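Local coordinates for protein type II restriction enzyme MspI (Moraxella sp., PDB 1SA3) that recognises the double-stranded DNA sequence 5'-CCGG-3' and cleaves it after the first cytosine, leaving fragments with terminal 5'-phosphates, at residues Phe182-Val187 and Ala191-Gly196; Glu35-Asp40 and Phe56-Asp61; Asn246-Ser251 and Lys257-Gly262. One frame throughout, in Å; residues are numbered along the deposited sequence.

Contact 1 (Phe182-Val187 and Ala191-Gly196)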
# COMPACT_ATOMS: atom_id res chain seq x y z
N PHE E 182 -0.24 2.78 -14.84
CA PHE E 182 1.04 2.96 -14.15
C PHE E 182 0.86 2.89 -12.63
O PHE E 182 1.56 2.16 -11.94
CB PHE E 182 1.65 4.31 -14.53
CG PHE E 182 3.10 4.47 -14.13
CD1 PHE E 182 4.12 4.18 -15.04
CD2 PHE E 182 3.45 4.95 -12.87
CE1 PHE E 182 5.47 4.37 -14.70
CE2 PHE E 182 4.79 5.14 -12.53
CZ PHE E 182 5.80 4.85 -13.45
N ILE E 183 -0.10 3.66 -12.12
CA ILE E 183 -0.35 3.68 -10.68
C ILE E 183 -0.83 2.33 -10.16
O ILE E 183 -0.30 1.80 -9.19
CB ILE E 183 -1.39 4.74 -10.30
CG1 ILE E 183 -0.91 6.12 -10.74
CG2 ILE E 183 -1.61 4.72 -8.79
CD1 ILE E 183 -2.00 7.16 -10.78
N ARG E 184 -1.85 1.78 -10.81
CA ARG E 184 -2.41 0.50 -10.38
C ARG E 184 -1.35 -0.60 -10.42
O ARG E 184 -1.26 -1.42 -9.49
CB ARG E 184 -3.60 0.13 -11.28
CG ARG E 184 -4.40 -1.07 -10.81
CD ARG E 184 -5.61 -1.31 -11.71
NE ARG E 184 -6.56 -0.20 -11.67
CZ ARG E 184 -7.46 -0.02 -10.71
NH1 ARG E 184 -7.55 -0.87 -9.70
NH2 ARG E 184 -8.29 1.02 -10.76
N TRP E 185 -0.53 -0.63 -11.46
CA TRP E 185 0.49 -1.66 -11.55
C TRP E 185 1.58 -1.49 -10.49
O TRP E 185 2.05 -2.47 -9.91
CB TRP E 185 1.14 -1.68 -12.94
CG TRP E 185 2.14 -2.77 -13.08
CD1 TRP E 185 1.90 -4.06 -13.44
CD2 TRP E 185 3.53 -2.69 -12.76
NE1 TRP E 185 3.06 -4.79 -13.37
CE2 TRP E 185 4.08 -3.97 -12.96
CE3 TRP E 185 4.37 -1.65 -12.33
CZ2 TRP E 185 5.43 -4.26 -12.73
CZ3 TRP E 185 5.71 -1.93 -12.11
CH2 TRP E 185 6.23 -3.23 -12.31
N CYS E 186 1.97 -0.25 -10.23
CA CYS E 186 3.00 0.00 -9.22
C CYS E 186 2.61 -0.49 -7.83
O CYS E 186 3.45 -1.04 -7.11
CB CYS E 186 3.32 1.50 -9.14
SG CYS E 186 4.48 2.08 -10.38
N VAL E 187 1.35 -0.29 -7.44
CA VAL E 187 0.90 -0.72 -6.12
C VAL E 187 0.26 -2.10 -6.05
O VAL E 187 0.07 -2.63 -4.96
CB VAL E 187 -0.08 0.31 -5.49
CG1 VAL E 187 0.61 1.66 -5.35
CG2 VAL E 187 -1.35 0.46 -6.34
N ALA E 191 -1.79 -4.19 -14.09
CA ALA E 191 -2.22 -2.93 -14.70
C ALA E 191 -3.72 -2.75 -14.72
O ALA E 191 -4.21 -1.63 -14.58
CB ALA E 191 -1.66 -2.82 -16.12
N GLU E 192 -4.46 -3.83 -14.91
CA GLU E 192 -5.92 -3.76 -14.94
C GLU E 192 -6.46 -4.10 -13.57
O GLU E 192 -5.74 -4.64 -12.73
CB GLU E 192 -6.47 -4.73 -15.99
CG GLU E 192 -6.13 -4.34 -17.42
CD GLU E 192 -6.69 -2.97 -17.80
OE1 GLU E 192 -7.92 -2.79 -17.71
OE2 GLU E 192 -5.90 -2.07 -18.18
N LYS E 193 -7.74 -3.79 -13.35
CA LYS E 193 -8.38 -4.03 -12.06
C LYS E 193 -8.44 -5.49 -11.67
O LYS E 193 -8.62 -6.37 -12.51
CB LYS E 193 -9.78 -3.42 -12.05
CG LYS E 193 -9.80 -1.92 -12.31
CD LYS E 193 -11.19 -1.33 -12.07
CE LYS E 193 -11.17 0.19 -12.28
NZ LYS E 193 -12.46 0.82 -11.87
N SER E 194 -8.28 -5.74 -10.38
CA SER E 194 -8.31 -7.08 -9.82
C SER E 194 -9.16 -7.03 -8.55
O SER E 194 -9.24 -5.99 -7.91
CB SER E 194 -6.89 -7.54 -9.48
OG SER E 194 -6.88 -8.75 -8.74
N GLU E 195 -9.81 -8.14 -8.21
CA GLU E 195 -10.63 -8.19 -7.00
C GLU E 195 -10.66 -9.61 -6.48
O GLU E 195 -10.92 -10.56 -7.23
CB GLU E 195 -12.07 -7.72 -7.26
CG GLU E 195 -12.88 -7.45 -5.99
CD GLU E 195 -14.39 -7.37 -6.23
OE1 GLU E 195 -15.08 -8.41 -6.11
OE2 GLU E 195 -14.88 -6.26 -6.54
N GLY E 196 -10.37 -9.77 -5.19
CA GLY E 196 -10.38 -11.09 -4.58
C GLY E 196 -9.28 -12.03 -5.01
O GLY E 196 -9.31 -13.22 -4.69
O HOH W 1 -6.94 -3.53 -8.83
O HOH W 2 -6.03 0.32 -14.76
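Arg184 reaches out from helix 179-188 over the chain that has just left it, passing Ala191 first and crossing Lys193 at a slant. Its CB and CG both skim the carbonyl oxygen of Ala191, and CD comes closest of all, 3.2 Å from Ala191 O and 3.5 Å from Glu192 C. The side chain is straight up to this point and then turns at chi3 (-64°), which swings the guanidinium across the side chain of Lys193. NE looks back toward Ala191 O through water 2, which donates to that oxygen at 2.7 Å and takes only a weak bond from NE. CZ sits under Lys193 CG, which lies 3.4 Å above the guanidinium plane and over its centre, a methylene resting on the guanidinium face. Arg184 NH1 donates in plane to water 1 at 2.9 Å. The same water accepts a hydrogen bond from the backbone N of Ser194, so it ties the arginine to the outgoing chain. At the far end, Arg184 NH2 meets Lys193 CE at 3.4 Å.

The two cationic tips end 4.3 Å apart, Arg184 NH2 from Lys193 NZ, because both reach for one carboxylate: Asp223 takes NH2 on OD1 and NZ on OD2, which should offset the like charges. Further back, Trp185 adds a smaller touch. With CG set opposite the backbone N (chi1 -177°), the indole is carried off toward Tyr131 and helix 133-140 and offers Ala191 only CB and the CD1 edge, Trp185 CD1 being 3.7 Å from Ala191 N.

This is local packing of the C-terminal half of helix 179-188 against the loop that follows it, both joined to the start of helix 222-234 through Asp223.

Contact 2 (Glu35-Asp40 and Phe56-Asp61); sequences EKYILD and FPQEKD. With NA (sodium ion), chain G.
The phenol of Tyr37 drives end-on from helix 23-41 into the first turn of helix 57-69, where Gln58 and Glu59 receive its hydroxyl. Both side chains cross the tyrosine at about a right angle. The carboxylate of Glu59 is turned 76° from the ring plane and the amide of Gln58 similarly far, so neither stacks on the ring and the contact is concentrated on one oxygen.

That oxygen works in both directions. Tyr37 OH donates to Glu59 OE1 at 2.6 Å, with OE1 near the ring plane at its edge, yet the hydroxyl meets the carboxylate from above its plane, 40° out. Gln58 NE2 donates to Tyr37 OH at 3.1 Å along a nearly straight line (171°) that stays in the amide plane. Glu59 reaches the hydroxyl by folding at chi2, whereas Gln58 extends. The N-terminal arm is the second shell: Thr3 OG1 also bonds Glu59 OE1 and the N of Met1 holds Gln58 OE1, while Leu5 and Leu6 of helix 4-12 touch the Tyr37 side chain.

Two residues before Tyr37, Glu35 points elsewhere and grips the sodium ion with both oxygens, OE1 at 2.4 Å and OE2 at 2.8 Å. The contact thus joins helix 23-41, which carries Glu35, to the start of helix 57-69; the sodium site, formed by the Glu35 and Asp84 carboxylates, the Asp99 carbonyl and waters 3 and 4, is consistent with the PDDEXK nuclease fold.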
# COMPACT_ATOMS: atom_id res chain seq x y z
N GLU E 35 0.52 -5.05 11.25
CA GLU E 35 -0.12 -6.04 10.40
C GLU E 35 -0.95 -6.89 11.35
O GLU E 35 -2.12 -7.19 11.11
CB GLU E 35 0.89 -6.93 9.69
CG GLU E 35 0.21 -8.07 8.92
CD GLU E 35 1.19 -8.99 8.22
OE1 GLU E 35 2.18 -8.48 7.66
OE2 GLU E 35 0.96 -10.22 8.23
N LYS E 36 -0.33 -7.28 12.46
CA LYS E 36 -0.99 -8.11 13.45
C LYS E 36 -2.20 -7.42 14.07
O LYS E 36 -3.18 -8.06 14.43
CB LYS E 36 0.01 -8.51 14.54
CG LYS E 36 -0.19 -9.90 15.11
CD LYS E 36 -1.01 -9.88 16.37
CE LYS E 36 -1.03 -11.25 17.03
NZ LYS E 36 -1.58 -11.16 18.41
N TYR E 37 -2.13 -6.09 14.18
CA TYR E 37 -3.22 -5.30 14.75
C TYR E 37 -4.47 -5.50 13.88
O TYR E 37 -5.57 -5.69 14.40
CB TYR E 37 -2.80 -3.83 14.78
CG TYR E 37 -3.71 -2.86 15.51
CD1 TYR E 37 -4.52 -3.28 16.57
CD2 TYR E 37 -3.72 -1.51 15.17
CE1 TYR E 37 -5.31 -2.35 17.28
CE2 TYR E 37 -4.48 -0.60 15.86
CZ TYR E 37 -5.28 -1.01 16.91
OH TYR E 37 -6.01 -0.07 17.58
N ILE E 38 -4.30 -5.49 12.56
CA ILE E 38 -5.42 -5.70 11.65
C ILE E 38 -5.91 -7.14 11.76
O ILE E 38 -7.11 -7.39 11.84
CB ILE E 38 -5.04 -5.41 10.17
CG1 ILE E 38 -4.70 -3.93 10.00
CG2 ILE E 38 -6.18 -5.79 9.23
CD1 ILE E 38 -5.87 -2.98 10.21
N LEU E 39 -4.98 -8.10 11.77
CA LEU E 39 -5.35 -9.50 11.85
C LEU E 39 -6.18 -9.81 13.10
O LEU E 39 -7.15 -10.58 13.02
CB LEU E 39 -4.10 -10.39 11.82
CG LEU E 39 -3.21 -10.36 10.57
CD1 LEU E 39 -1.96 -11.19 10.82
CD2 LEU E 39 -3.96 -10.90 9.37
N ASP E 40 -5.82 -9.21 14.23
CA ASP E 40 -6.55 -9.45 15.47
C ASP E 40 -7.93 -8.80 15.48
O ASP E 40 -8.89 -9.37 16.01
CB ASP E 40 -5.73 -8.96 16.67
CG ASP E 40 -4.60 -9.91 17.03
OD1 ASP E 40 -4.52 -11.00 16.42
OD2 ASP E 40 -3.79 -9.57 17.92
N PHE E 56 -14.81 0.46 21.99
CA PHE E 56 -13.42 0.48 21.49
C PHE E 56 -13.38 1.45 20.32
O PHE E 56 -13.26 1.05 19.17
CB PHE E 56 -13.00 -0.91 21.02
CG PHE E 56 -13.01 -1.95 22.10
CD1 PHE E 56 -14.15 -2.71 22.34
CD2 PHE E 56 -11.89 -2.16 22.89
CE1 PHE E 56 -14.18 -3.66 23.35
CE2 PHE E 56 -11.91 -3.10 23.91
CZ PHE E 56 -13.05 -3.86 24.14
N PRO E 57 -13.48 2.75 20.62
CA PRO E 57 -13.48 3.84 19.63
C PRO E 57 -12.39 3.78 18.57
O PRO E 57 -12.63 4.13 17.41
CB PRO E 57 -13.36 5.09 20.50
CG PRO E 57 -14.02 4.67 21.77
CD PRO E 57 -13.45 3.30 21.98
N GLN E 58 -11.19 3.36 18.95
CA GLN E 58 -10.09 3.30 17.98
C GLN E 58 -10.25 2.11 17.04
O GLN E 58 -10.19 2.28 15.83
CB GLN E 58 -8.74 3.25 18.70
CG GLN E 58 -7.52 3.24 17.77
CD GLN E 58 -6.25 3.67 18.47
OE1 GLN E 58 -6.12 4.81 18.91
NE2 GLN E 58 -5.29 2.75 18.58
N GLU E 59 -10.45 0.92 17.59
CA GLU E 59 -10.62 -0.24 16.72
C GLU E 59 -11.89 -0.13 15.90
O GLU E 59 -11.99 -0.70 14.81
CB GLU E 59 -10.62 -1.54 17.55
CG GLU E 59 -9.23 -1.94 18.05
CD GLU E 59 -8.77 -1.14 19.27
OE1 GLU E 59 -7.54 -0.97 19.44
OE2 GLU E 59 -9.63 -0.71 20.06
N LYS E 60 -12.88 0.60 16.41
CA LYS E 60 -14.12 0.78 15.66
C LYS E 60 -13.83 1.65 14.45
O LYS E 60 -14.34 1.40 13.35
CB LYS E 60 -15.21 1.45 16.51
CG LYS E 60 -16.54 1.55 15.76
CD LYS E 60 -17.59 2.38 16.49
CE LYS E 60 -18.89 2.43 15.67
NZ LYS E 60 -19.90 3.37 16.21
N ASP E 61 -13.01 2.69 14.64
CA ASP E 61 -12.65 3.58 13.53
C ASP E 61 -11.90 2.79 12.46
O ASP E 61 -12.16 2.94 11.28
CB ASP E 61 -11.77 4.73 14.02
CG ASP E 61 -11.34 5.66 12.88
OD1 ASP E 61 -12.22 6.18 12.17
OD2 ASP E 61 -10.11 5.87 12.70
NA NA G . 2.77 -10.17 6.15
O HOH W 3 3.56 -11.29 4.31
O HOH W 4 4.09 -8.38 5.25

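Contact 3 (Asn246-Ser251 and Lys257-Gly262). With nucleotides of chain B.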
# COMPACT_ATOMS: atom_id res chain seq x y z
N ASN E 246 5.67 9.68 -6.13
CA ASN E 246 6.95 10.37 -6.06
C ASN E 246 8.00 9.44 -6.64
O ASN E 246 8.20 8.33 -6.12
CB ASN E 246 7.31 10.72 -4.61
CG ASN E 246 6.20 11.49 -3.92
OD1 ASN E 246 5.21 10.91 -3.46
ND2 ASN E 246 6.35 12.80 -3.86
N TRP E 247 8.65 9.87 -7.72
CA TRP E 247 9.68 9.07 -8.38
C TRP E 247 11.07 9.35 -7.79
O TRP E 247 11.51 10.49 -7.72
CB TRP E 247 9.74 9.41 -9.88
CG TRP E 247 8.53 9.01 -10.68
CD1 TRP E 247 7.24 8.95 -10.26
CD2 TRP E 247 8.52 8.70 -12.09
NE1 TRP E 247 6.42 8.62 -11.31
CE2 TRP E 247 7.17 8.46 -12.44
CE3 TRP E 247 9.51 8.61 -13.07
CZ2 TRP E 247 6.79 8.14 -13.75
CZ3 TRP E 247 9.13 8.29 -14.38
CH2 TRP E 247 7.78 8.06 -14.70
N THR E 248 11.77 8.30 -7.37
CA THR E 248 13.11 8.49 -6.84
C THR E 248 13.93 7.22 -7.10
O THR E 248 13.60 6.46 -8.01
CB THR E 248 13.07 8.87 -5.33
OG1 THR E 248 14.41 9.07 -4.85
CG2 THR E 248 12.38 7.80 -4.51
N TYR E 249 14.99 6.98 -6.34
CA TYR E 249 15.79 5.79 -6.61
C TYR E 249 15.92 4.82 -5.45
O TYR E 249 15.83 5.19 -4.27
CB TYR E 249 17.19 6.18 -7.11
CG TYR E 249 18.17 6.62 -6.04
CD1 TYR E 249 18.19 7.94 -5.57
CD2 TYR E 249 19.09 5.72 -5.51
CE1 TYR E 249 19.13 8.34 -4.60
CE2 TYR E 249 20.02 6.11 -4.55
CZ TYR E 249 20.03 7.42 -4.10
OH TYR E 249 20.96 7.77 -3.14
N ALA E 250 16.11 3.55 -5.81
CA ALA E 250 16.29 2.48 -4.84
C ALA E 250 17.79 2.45 -4.57
O ALA E 250 18.58 2.40 -5.51
CB ALA E 250 15.82 1.15 -5.42
N SER E 251 18.17 2.51 -3.30
CA SER E 251 19.58 2.51 -2.92
C SER E 251 20.10 1.12 -2.60
O SER E 251 21.30 0.93 -2.39
CB SER E 251 19.77 3.37 -1.68
OG SER E 251 18.93 2.89 -0.65
N LYS E 257 18.22 1.70 -10.25
CA LYS E 257 16.88 1.15 -10.14
C LYS E 257 15.90 2.18 -9.60
O LYS E 257 16.24 3.00 -8.74
CB LYS E 257 16.93 -0.09 -9.25
CG LYS E 257 15.63 -0.89 -9.16
CD LYS E 257 15.85 -2.16 -8.35
CE LYS E 257 14.57 -2.99 -8.22
NZ LYS E 257 14.75 -4.14 -7.28
N MET E 258 14.67 2.15 -10.08
CA MET E 258 13.68 3.11 -9.63
C MET E 258 12.92 2.72 -8.36
O MET E 258 12.72 1.54 -8.08
CB MET E 258 12.67 3.37 -10.74
CG MET E 258 13.31 3.74 -12.07
SD MET E 258 12.07 4.16 -13.29
CE MET E 258 11.82 5.90 -12.88
N GLN E 259 12.50 3.74 -7.61
CA GLN E 259 11.70 3.54 -6.40
C GLN E 259 10.55 4.53 -6.48
O GLN E 259 10.72 5.66 -6.95
CB GLN E 259 12.49 3.83 -5.13
CG GLN E 259 11.71 3.43 -3.87
CD GLN E 259 12.29 4.03 -2.59
OE1 GLN E 259 12.37 5.25 -2.46
NE2 GLN E 259 12.68 3.18 -1.65
N PHE E 260 9.38 4.10 -6.02
CA PHE E 260 8.22 4.97 -6.02
C PHE E 260 7.64 5.07 -4.62
O PHE E 260 7.53 4.07 -3.91
CB PHE E 260 7.15 4.44 -6.98
CG PHE E 260 7.63 4.32 -8.38
CD1 PHE E 260 8.22 3.14 -8.83
CD2 PHE E 260 7.58 5.41 -9.24
CE1 PHE E 260 8.76 3.05 -10.12
CE2 PHE E 260 8.12 5.34 -10.53
CZ PHE E 260 8.70 4.16 -10.96
N LYS E 261 7.29 6.29 -4.23
CA LYS E 261 6.69 6.53 -2.93
C LYS E 261 5.26 6.96 -3.23
O LYS E 261 5.00 7.62 -4.23
CB LYS E 261 7.44 7.61 -2.16
CG LYS E 261 8.92 7.28 -1.91
CD LYS E 261 9.51 8.16 -0.81
CE LYS E 261 11.02 8.01 -0.69
NZ LYS E 261 11.52 6.67 -0.23
N GLY E 262 4.34 6.57 -2.35
CA GLY E 262 2.94 6.90 -2.55
C GLY E 262 2.15 6.67 -1.27
O GLY E 262 2.77 6.68 -0.18
OXT GLY E 262 0.92 6.48 -1.35
P DC B 5 23.88 11.50 -1.19
OP1 DC B 5 25.00 12.22 -0.52
OP2 DC B 5 24.10 10.87 -2.51
O5' DC B 5 23.42 10.36 -0.18
C5' DC B 5 22.15 9.75 -0.29
C4' DC B 5 21.77 9.12 1.03
O4' DC B 5 20.34 8.95 1.04
C3' DC B 5 22.39 7.74 1.31
O3' DC B 5 22.89 7.65 2.64
C2' DC B 5 21.22 6.78 1.12
C1' DC B 5 20.00 7.64 1.43
N1 DC B 5 18.81 7.23 0.67
C2 DC B 5 17.70 6.81 1.38
O2 DC B 5 17.73 6.87 2.61
N3 DC B 5 16.62 6.34 0.71
C4 DC B 5 16.63 6.31 -0.63
N4 DC B 5 15.55 5.83 -1.25
C5 DC B 5 17.75 6.77 -1.39
C6 DC B 5 18.81 7.22 -0.70
P DC B 4 20.22 14.44 -6.15
OP1 DC B 4 21.40 15.29 -6.45
OP2 DC B 4 19.84 13.36 -7.08
O5' DC B 4 20.41 13.81 -4.69
C5' DC B 4 20.73 14.66 -3.59
C4' DC B 4 20.92 13.85 -2.33
O4' DC B 4 19.64 13.35 -1.87
C3' DC B 4 21.84 12.64 -2.43
O3' DC B 4 22.65 12.54 -1.25
C2' DC B 4 20.87 11.48 -2.48
C1' DC B 4 19.79 11.97 -1.55
N1 DC B 4 18.48 11.32 -1.70
C2 DC B 4 17.85 10.81 -0.56
O2 DC B 4 18.39 10.99 0.54
N3 DC B 4 16.67 10.15 -0.68
C4 DC B 4 16.12 9.99 -1.89
N4 DC B 4 14.97 9.32 -1.97
C5 DC B 4 16.73 10.52 -3.07
C6 DC B 4 17.89 11.17 -2.93
P DG B 6 23.74 6.36 3.10
OP1 DG B 6 24.92 6.86 3.86
OP2 DG B 6 23.95 5.42 1.98
O5' DG B 6 22.79 5.64 4.14
C5' DG B 6 22.38 6.31 5.32
C4' DG B 6 21.58 5.38 6.20
O4' DG B 6 20.31 5.09 5.57
C3' DG B 6 22.24 4.02 6.46
O3' DG B 6 21.95 3.63 7.80
C2' DG B 6 21.54 3.10 5.49
C1' DG B 6 20.14 3.69 5.46
N9 DG B 6 19.37 3.43 4.24
C8 DG B 6 19.73 3.74 2.95
N7 DG B 6 18.84 3.36 2.07
C5 DG B 6 17.84 2.78 2.83
C6 DG B 6 16.61 2.18 2.42
O6 DG B 6 16.16 2.05 1.28
N1 DG B 6 15.89 1.71 3.52
C2 DG B 6 16.29 1.81 4.83
N2 DG B 6 15.45 1.30 5.75
N3 DG B 6 17.42 2.36 5.22
C4 DG B 6 18.14 2.82 4.17
O HOH W 5 19.44 2.98 -8.13
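Thr248 and Gln259 lie side by side on neighbouring strands, Gln259 OE1 3.3 Å from Thr248 CG2, and both face the DNA. Thr248 OG1 accepts a hydrogen bond from N4 of DC4 of chain B at 2.9 Å, the carbonyl oxygen of Tyr249 accepts one from N4 of DC5 of chain B at 3.1 Å, and Ser251 OG donates to N7 of DG6 of chain B at 2.8 Å. Tyr249 CG stands between the backbone N and the carbonyl carbon (chi1 79°), and the ring lays one face over C5 of DC5 of chain B, offset toward the rim, and turns its edge to DC4 of chain B.

Beside this row, Gln259 NE2 and Lys261 NZ each bond a guanine O6. Lys261 bends at chi4 and also donates NZ to Gln259 OE1 at 2.8 Å, from above the carbonyl plane. This bond would limit rotation of the amide.

Antiparallel pairs Asn246-Lys261 and Thr248-Gln259 are hydrogen-bonded in both directions, Ala250 N adds a bond to Lys257 O, and water 5 links Ala250 O to Lys257 N. On the face away from the bases, the edge of Phe260 meets the face of Trp247 in a T-shaped pair, planes at 83°, and Met258 CE touches Trp247 CE3 at 3.6 Å. One face of this β-hairpin and its adjoining loop read major-groove edges of cytosines and guanines, which fits CCGG specificity.

Contacts 1 and 3 belong to one packed region, while contact 2 stands on the other side of the chain's centre. Although the centres of contacts 1 and 3 are 18 Å apart, Phe182 from the helix of contact 1 lays its CZ 3.4 Å from CZ2 of Trp247, and Cys186 packs on Phe260, so helix 179-188 backs the buried face of the DNA-reading hairpin. Contact 2, centred 26 Å from contact 1 and 30 Å from contact 3, carries the sodium ligand Glu35 instead. Its nearest atom is about 8 Å from the DNA, against about 9 Å for contact 1; contact 3 touches the bases directly. Base recognition and metal binding therefore occupy separate parts of the chain.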